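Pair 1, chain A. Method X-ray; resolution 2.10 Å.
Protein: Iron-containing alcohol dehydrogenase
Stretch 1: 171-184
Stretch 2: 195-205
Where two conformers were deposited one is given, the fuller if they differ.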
# COMPACT_ATOMS: atom_id res chain seq x y z
N SER A 171 21.85 -9.34 -1.11
CA SER A 171 20.41 -9.54 -1.19
C SER A 171 19.74 -8.17 -1.02
O SER A 171 18.72 -7.92 -1.59
CB SER A 171 19.91 -10.49 -0.11
OG SER A 171 18.51 -10.73 -0.25
N ALA A 172 20.35 -7.29 -0.24
CA ALA A 172 19.79 -5.97 0.01
C ALA A 172 19.79 -5.16 -1.27
O ALA A 172 18.85 -4.40 -1.51
CB ALA A 172 20.55 -5.26 1.13
N LEU A 173 20.85 -5.30 -2.09
CA LEU A 173 20.93 -4.60 -3.38
C LEU A 173 19.98 -5.23 -4.39
O LEU A 173 19.41 -4.52 -5.21
CB LEU A 173 22.39 -4.50 -3.87
CG LEU A 173 23.04 -3.35 -3.09
CD1 LEU A 173 24.47 -3.50 -2.87
CD2 LEU A 173 22.71 -2.04 -3.83
N ASN A 174 19.74 -6.53 -4.28
CA ASN A 174 18.74 -7.20 -5.11
C ASN A 174 17.37 -6.52 -4.87
O ASN A 174 16.65 -6.16 -5.80
CB ASN A 174 18.77 -8.69 -4.79
CG ASN A 174 17.76 -9.50 -5.55
OD1 ASN A 174 17.13 -9.06 -6.52
ND2 ASN A 174 17.61 -10.72 -5.12
N ALA A 175 17.04 -6.29 -3.61
CA ALA A 175 15.77 -5.65 -3.26
C ALA A 175 15.75 -4.20 -3.80
O ALA A 175 14.77 -3.78 -4.39
CB ALA A 175 15.58 -5.66 -1.76
N ILE A 176 16.85 -3.45 -3.61
CA ILE A 176 16.93 -2.07 -4.12
C ILE A 176 16.71 -2.06 -5.63
O ILE A 176 16.05 -1.17 -6.14
CB ILE A 176 18.27 -1.39 -3.76
CG1 ILE A 176 18.27 -1.03 -2.29
CG2 ILE A 176 18.52 -0.12 -4.65
CD1 ILE A 176 19.59 -0.57 -1.72
N ALA A 177 17.23 -3.06 -6.34
CA ALA A 177 17.04 -3.16 -7.79
C ALA A 177 15.58 -3.17 -8.15
O ALA A 177 15.20 -2.55 -9.14
CB ALA A 177 17.70 -4.46 -8.41
N HIS A 178 14.77 -3.93 -7.40
CA HIS A 178 13.32 -4.02 -7.71
C HIS A 178 12.69 -2.62 -7.65
O HIS A 178 11.95 -2.19 -8.55
CB HIS A 178 12.53 -4.88 -6.70
CG HIS A 178 13.07 -6.26 -6.46
ND1 HIS A 178 13.71 -7.01 -7.43
CD2 HIS A 178 12.99 -7.05 -5.36
CE1 HIS A 178 14.03 -8.19 -6.92
NE2 HIS A 178 13.61 -8.24 -5.67
N ALA A 179 13.00 -1.91 -6.58
CA ALA A 179 12.50 -0.57 -6.39
C ALA A 179 13.05 0.41 -7.45
O ALA A 179 12.31 1.26 -7.98
CB ALA A 179 12.86 -0.06 -4.94
N ALA A 180 14.34 0.33 -7.74
CA ALA A 180 14.97 1.26 -8.70
C ALA A 180 14.26 1.22 -10.06
O ALA A 180 13.91 2.26 -10.61
CB ALA A 180 16.53 0.98 -8.84
N GLU A 181 14.02 0.02 -10.58
CA GLU A 181 13.32 -0.17 -11.86
C GLU A 181 11.84 0.08 -11.77
O GLU A 181 11.20 0.51 -12.74
CB GLU A 181 13.58 -1.57 -12.49
CG GLU A 181 15.01 -1.81 -12.86
CD GLU A 181 15.16 -2.66 -14.10
OE1 GLU A 181 14.73 -3.86 -14.10
OE2 GLU A 181 15.74 -2.09 -15.06
N GLY A 182 11.26 -0.19 -10.60
CA GLY A 182 9.87 0.13 -10.36
C GLY A 182 9.61 1.62 -10.59
O GLY A 182 8.58 2.02 -11.12
N LEU A 183 10.57 2.46 -10.19
CA LEU A 183 10.40 3.88 -10.36
C LEU A 183 10.29 4.28 -11.82
O LEU A 183 9.80 5.35 -12.11
CB LEU A 183 11.52 4.65 -9.65
CG LEU A 183 11.43 4.64 -8.13
CD1 LEU A 183 12.78 4.98 -7.48
CD2 LEU A 183 10.32 5.61 -7.71
N TYR A 184 10.84 3.50 -12.76
CA TYR A 184 10.70 3.87 -14.15
C TYR A 184 9.91 2.89 -14.99
O TYR A 184 9.97 2.91 -16.21
CB TYR A 184 12.06 4.18 -14.76
CG TYR A 184 13.13 3.11 -14.74
CD1 TYR A 184 13.07 2.02 -15.58
CD2 TYR A 184 14.29 3.28 -13.97
CE1 TYR A 184 14.10 1.08 -15.61
CE2 TYR A 184 15.33 2.35 -14.01
CZ TYR A 184 15.22 1.27 -14.83
OH TYR A 184 16.24 0.38 -14.90
N MSE A 195 6.39 3.67 -2.30
CA MSE A 195 6.93 2.57 -1.55
C MSE A 195 8.35 2.24 -2.08
O MSE A 195 9.22 1.86 -1.28
CB MSE A 195 6.01 1.35 -1.62
CG MSE A 195 4.59 1.64 -1.12
SE MSE A 195 3.55 0.01 -1.22
CE MSE A 195 4.42 -0.95 0.16
N ALA A 196 8.57 2.42 -3.39
CA ALA A 196 9.90 2.18 -3.99
C ALA A 196 10.95 3.04 -3.32
O ALA A 196 11.97 2.56 -2.85
CB ALA A 196 9.86 2.48 -5.47
N GLU A 197 10.69 4.33 -3.27
CA GLU A 197 11.64 5.23 -2.71
C GLU A 197 11.90 5.00 -1.22
O GLU A 197 13.04 5.10 -0.78
CB GLU A 197 11.22 6.65 -2.99
CG GLU A 197 12.27 7.59 -2.63
CD GLU A 197 12.01 9.01 -3.10
OE1 GLU A 197 11.02 9.29 -3.89
OE2 GLU A 197 12.87 9.83 -2.68
N GLU A 198 10.84 4.75 -0.45
CA GLU A 198 10.97 4.40 0.97
C GLU A 198 11.77 3.08 1.19
O GLU A 198 12.59 2.94 2.13
CB GLU A 198 9.56 4.25 1.57
CG GLU A 198 9.50 3.74 2.96
CD GLU A 198 9.90 4.77 3.99
OE1 GLU A 198 10.50 5.81 3.62
OE2 GLU A 198 9.56 4.54 5.18
N GLY A 199 11.50 2.12 0.35
CA GLY A 199 12.26 0.86 0.41
C GLY A 199 13.76 1.10 0.17
O GLY A 199 14.61 0.57 0.91
N ILE A 200 14.08 1.93 -0.82
CA ILE A 200 15.46 2.19 -1.11
C ILE A 200 16.08 2.90 0.10
O ILE A 200 17.18 2.58 0.50
CB ILE A 200 15.68 2.99 -2.45
CG1 ILE A 200 15.14 2.18 -3.65
CG2 ILE A 200 17.17 3.30 -2.67
CD1 ILE A 200 15.23 2.89 -5.03
N ARG A 201 15.35 3.83 0.69
CA ARG A 201 15.86 4.61 1.79
C ARG A 201 16.16 3.72 2.98
O ARG A 201 17.20 3.86 3.62
CB ARG A 201 14.85 5.67 2.20
CG ARG A 201 15.40 6.95 2.67
CD ARG A 201 14.32 7.93 3.21
NE ARG A 201 12.96 7.75 2.66
CZ ARG A 201 12.50 8.18 1.46
NH1 ARG A 201 13.32 8.81 0.57
NH2 ARG A 201 11.22 7.92 1.14
N ALA A 202 15.24 2.81 3.27
CA ALA A 202 15.39 1.90 4.40
C ALA A 202 16.63 0.99 4.24
O ALA A 202 17.42 0.82 5.16
CB ALA A 202 14.12 1.06 4.59
N LEU A 203 16.79 0.41 3.08
CA LEU A 203 17.95 -0.46 2.80
C LEU A 203 19.26 0.31 2.72
O LEU A 203 20.27 -0.11 3.25
CB LEU A 203 17.71 -1.26 1.53
CG LEU A 203 16.66 -2.37 1.75
CD1 LEU A 203 15.86 -2.69 0.48
CD2 LEU A 203 17.28 -3.62 2.37
N ALA A 204 19.23 1.47 2.11
CA ALA A 204 20.41 2.27 1.99
C ALA A 204 20.95 2.63 3.37
O ALA A 204 22.16 2.73 3.52
CB ALA A 204 20.16 3.51 1.16
N ALA A 205 20.06 2.84 4.34
CA ALA A 205 20.47 3.10 5.71
C ALA A 205 20.76 1.81 6.47
O ALA A 205 21.63 1.77 7.33
CB ALA A 205 19.37 3.85 6.46

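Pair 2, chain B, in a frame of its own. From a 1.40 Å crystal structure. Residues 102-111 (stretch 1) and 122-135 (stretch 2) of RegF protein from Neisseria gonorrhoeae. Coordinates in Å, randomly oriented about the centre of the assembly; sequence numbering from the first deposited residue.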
# COMPACT_ATOMS: atom_id res chain seq x y z
N GLU B 102 4.94 -1.23 10.18
CA GLU B 102 5.68 -1.62 11.41
C GLU B 102 6.88 -0.74 11.71
O GLU B 102 7.42 -0.82 12.83
CB GLU B 102 6.16 -3.08 11.27
CG GLU B 102 5.02 -4.05 11.02
CD GLU B 102 5.50 -5.43 10.64
OE1 GLU B 102 6.69 -5.73 10.82
OE2 GLU B 102 4.67 -6.19 10.10
N LEU B 103 7.33 0.05 10.76
CA LEU B 103 8.47 0.98 11.00
C LEU B 103 8.07 2.41 10.75
O LEU B 103 8.27 3.29 11.60
CB LEU B 103 9.65 0.63 10.10
CG LEU B 103 10.39 -0.67 10.41
CD1 LEU B 103 11.43 -0.90 9.32
CD2 LEU B 103 11.07 -0.63 11.81
N PHE B 104 7.47 2.68 9.59
CA PHE B 104 7.22 4.07 9.20
C PHE B 104 6.02 4.67 9.90
O PHE B 104 5.88 5.90 9.93
CB PHE B 104 7.26 4.26 7.67
CG PHE B 104 8.67 4.21 7.14
CD1 PHE B 104 9.28 2.98 6.85
CD2 PHE B 104 9.44 5.37 7.04
CE1 PHE B 104 10.57 2.92 6.44
CE2 PHE B 104 10.76 5.34 6.58
CZ PHE B 104 11.33 4.08 6.29
N ASN B 105 5.17 3.83 10.47
CA ASN B 105 4.12 4.37 11.37
C ASN B 105 4.79 5.05 12.56
O ASN B 105 4.40 6.13 12.98
CB ASN B 105 3.21 3.24 11.81
CG ASN B 105 3.95 2.12 12.51
OD1 ASN B 105 5.04 1.70 12.11
ND2 ASN B 105 3.34 1.61 13.63
N HIS B 106 5.85 4.44 13.09
CA HIS B 106 6.60 5.05 14.20
C HIS B 106 7.35 6.29 13.76
O HIS B 106 7.43 7.27 14.53
CB HIS B 106 7.56 4.03 14.83
CG HIS B 106 6.86 2.80 15.33
ND1 HIS B 106 5.99 2.83 16.40
CD2 HIS B 106 6.90 1.52 14.89
CE1 HIS B 106 5.49 1.62 16.57
NE2 HIS B 106 6.03 0.80 15.68
N VAL B 107 7.89 6.26 12.53
CA VAL B 107 8.55 7.46 11.97
C VAL B 107 7.56 8.62 11.94
O VAL B 107 7.91 9.73 12.31
CB VAL B 107 9.08 7.14 10.56
CG1 VAL B 107 9.51 8.46 9.82
CG2 VAL B 107 10.21 6.14 10.68
N GLN B 108 6.31 8.37 11.55
CA GLN B 108 5.35 9.49 11.55
C GLN B 108 5.13 10.09 12.92
O GLN B 108 4.89 11.31 13.04
CB GLN B 108 4.00 9.05 10.94
CG GLN B 108 4.15 8.74 9.43
CD GLN B 108 2.86 8.26 8.77
OE1 GLN B 108 1.87 8.99 8.76
NE2 GLN B 108 2.85 7.02 8.31
N VAL B 109 5.15 9.24 13.96
CA VAL B 109 5.03 9.75 15.33
C VAL B 109 6.23 10.64 15.72
O VAL B 109 6.06 11.71 16.27
CB VAL B 109 4.89 8.59 16.36
CG1 VAL B 109 4.83 9.16 17.79
CG2 VAL B 109 3.63 7.75 16.10
N LEU B 110 7.44 10.22 15.36
CA LEU B 110 8.64 11.00 15.65
C LEU B 110 8.61 12.28 14.86
O LEU B 110 9.21 13.26 15.30
CB LEU B 110 9.89 10.20 15.27
CG LEU B 110 10.11 8.96 16.15
CD1 LEU B 110 11.47 8.37 15.89
CD2 LEU B 110 10.02 9.37 17.62
N GLU B 111 7.97 12.30 13.70
CA GLU B 111 7.90 13.51 12.88
C GLU B 111 6.78 14.48 13.26
O GLU B 111 6.76 15.62 12.79
CB GLU B 111 7.72 13.14 11.39
CG GLU B 111 8.97 12.49 10.69
CD GLU B 111 10.12 13.49 10.57
OE1 GLU B 111 9.88 14.65 10.30
OE2 GLU B 111 11.24 13.03 10.76
N LYS B 122 8.02 5.59 22.88
CA LYS B 122 7.57 4.28 22.42
C LYS B 122 7.93 4.06 20.94
O LYS B 122 8.38 2.97 20.56
CB LYS B 122 6.08 4.10 22.64
CG LYS B 122 5.72 4.26 24.11
CD LYS B 122 4.43 3.54 24.53
CE LYS B 122 3.27 3.86 23.60
NZ LYS B 122 1.98 3.53 24.28
N ALA B 123 7.75 5.09 20.12
CA ALA B 123 8.09 4.97 18.70
C ALA B 123 9.57 4.71 18.47
O ALA B 123 9.94 3.89 17.64
CB ALA B 123 7.62 6.20 17.89
N ARG B 124 10.42 5.46 19.17
CA ARG B 124 11.85 5.33 19.06
C ARG B 124 12.27 3.92 19.48
O ARG B 124 13.07 3.26 18.79
CB ARG B 124 12.46 6.40 19.98
CG ARG B 124 13.95 6.54 20.04
CD ARG B 124 14.29 7.78 20.88
NE ARG B 124 13.68 9.02 20.36
CZ ARG B 124 12.78 9.77 20.99
NH1 ARG B 124 12.36 9.46 22.21
NH2 ARG B 124 12.31 10.87 20.40
N GLU B 125 11.69 3.43 20.58
CA GLU B 125 11.97 2.09 21.03
C GLU B 125 11.56 1.06 20.00
O GLU B 125 12.31 0.11 19.72
CB GLU B 125 11.16 1.87 22.30
CG GLU B 125 11.33 0.52 22.94
CD GLU B 125 12.46 0.52 23.95
OE1 GLU B 125 13.36 1.38 23.81
OE2 GLU B 125 12.43 -0.32 24.88
N ALA B 126 10.37 1.23 19.44
CA ALA B 126 9.87 0.24 18.48
C ALA B 126 10.70 0.20 17.21
O ALA B 126 10.90 -0.85 16.63
CB ALA B 126 8.39 0.47 18.16
N ILE B 127 11.21 1.34 16.79
CA ILE B 127 12.06 1.35 15.60
C ILE B 127 13.37 0.63 15.88
O ILE B 127 13.77 -0.19 15.06
CB ILE B 127 12.33 2.79 15.12
CG1 ILE B 127 11.03 3.42 14.60
CG2 ILE B 127 13.49 2.81 14.10
CD1 ILE B 127 11.14 4.94 14.34
N GLY B 128 13.98 0.87 17.04
CA GLY B 128 15.22 0.18 17.33
C GLY B 128 15.01 -1.32 17.40
O GLY B 128 15.83 -2.09 16.90
N ASN B 129 13.92 -1.74 18.01
CA ASN B 129 13.66 -3.16 18.17
C ASN B 129 13.39 -3.81 16.81
O ASN B 129 13.90 -4.92 16.51
CB ASN B 129 12.50 -3.36 19.11
CG ASN B 129 12.86 -3.07 20.55
OD1 ASN B 129 14.02 -3.24 20.96
ND2 ASN B 129 11.88 -2.61 21.33
N GLY B 130 12.58 -3.14 16.00
CA GLY B 130 12.23 -3.61 14.67
C GLY B 130 13.43 -3.74 13.75
O GLY B 130 13.57 -4.76 13.05
N LEU B 131 14.27 -2.73 13.73
CA LEU B 131 15.46 -2.76 12.88
C LEU B 131 16.42 -3.83 13.37
O LEU B 131 17.07 -4.48 12.55
CB LEU B 131 16.14 -1.38 12.85
CG LEU B 131 15.33 -0.33 12.07
CD1 LEU B 131 15.99 1.06 12.15
CD2 LEU B 131 15.08 -0.67 10.61
N THR B 132 16.54 -4.00 14.69
CA THR B 132 17.44 -5.00 15.25
C THR B 132 16.99 -6.37 14.77
O THR B 132 17.81 -7.22 14.40
CB THR B 132 17.54 -4.92 16.79
OG1 THR B 132 18.07 -3.63 17.14
CG2 THR B 132 18.47 -6.01 17.34
N MET B 133 15.69 -6.60 14.74
CA MET B 133 15.23 -7.93 14.39
C MET B 133 15.38 -8.19 12.90
O MET B 133 15.61 -9.33 12.50
CB MET B 133 13.80 -8.17 14.85
CG MET B 133 13.67 -8.09 16.36
SD MET B 133 11.95 -8.15 16.87
CE MET B 133 11.38 -9.50 15.86
N LEU B 134 15.25 -7.13 12.11
CA LEU B 134 15.42 -7.21 10.67
C LEU B 134 16.87 -7.36 10.23
O LEU B 134 17.13 -7.84 9.14
CB LEU B 134 14.76 -6.00 10.00
CG LEU B 134 13.24 -6.08 10.15
CD1 LEU B 134 12.60 -4.78 9.74
CD2 LEU B 134 12.65 -7.27 9.37
N SER B 135 17.81 -6.99 11.09
CA SER B 135 19.21 -6.96 10.69
C SER B 135 19.76 -8.26 10.06
O SER B 135 20.44 -8.20 9.04
CB SER B 135 20.10 -6.43 11.82
OG SER B 135 21.47 -6.58 11.45

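What backbone arrangement do the two pairs share? In each, two helices pack nearly antiparallel, with N-to-C directions 150° apart and a closest axis approach of 8.5 Å in pair 1, and 146° apart and 8.7 Å in pair 2. Fourteen central residues superpose with an RMSD of 0.3 Å. The tightest approach also coincides: the CA atoms of A179(A) and A196(A) lie 4.5 Å apart, and those of the matching H106(B) and A123(B) 4.7 Å apart. No hydrogen bond crosses between the stretches in either pair, so side-chain packing makes the contact.

Which positions are kept in kind? I200(A) and I127(B) fall together almost exactly, both with chi1 m and chi2 t. Each sets out sideways, and its end comes nearer to the opposing helix. I200(A) CG1 lies 3.4 Å from A179(A) CB, and I127(B) CG1 lies 3.5 Å from H106(B) CB. At the close approach, A196(A) and A123(B) are both alanines pointing toward the partner helix, and their small size lets the backbones come near. The leucines L183(A) and L110(B) also match: L183(A) CD1 is 4.0 Å from I200(A) CD1, and L110(B) CD1 is 3.8 Å from I127(B) CD1.

How can a histidine stand where pair 1 has an alanine? A179(A) ends at its CB, 4.0 Å from A196(A) CB, and G199(A), nearby on the other helix, has no side chain; an ideal CB there would lie 4.5 Å from A179(A) CB. In pair 2 the matching positions are H106(B) and A126(B), and both are larger. The imidazole lies with the methyl of A126(B) over one face: A126(B) CB is 3.5 Å from the centroid of the H106(B) ring, 15° off the normal, a CH-pi contact. At the base of the histidine, H106(B) CB still keeps 3.8 Å from A123(B) CB, much as the alanines do in pair 1.

How is the other end of the contact filled? In pair 1, L203(A) points toward the partner helix and reaches two alanines, with its CD1 3.7 Å from A175(A) CB and its CD2 3.9 Å from A172(A) CB. I176(A) joins them, its CD1 3.8 Å from L203(A) CB. Pair 2 has G130(B) at the leucine's position, and L103(B), the match of I176(A), takes up space beside it: L103(B) CD2 lies 4.3 Å from G130(B) CA. An ideal CB on that glycine would lie just 3.0 Å from L103(B) CD2, a tight fit. L103(B) also packs against L131(B), its CD1 3.9 Å from L131(B) CD2. Pair 1 places the leucine L203(A) on stretch 2 where pair 2 has G130(B), while I176(A) and L103(B) are both large and hold the matching place on stretch 1.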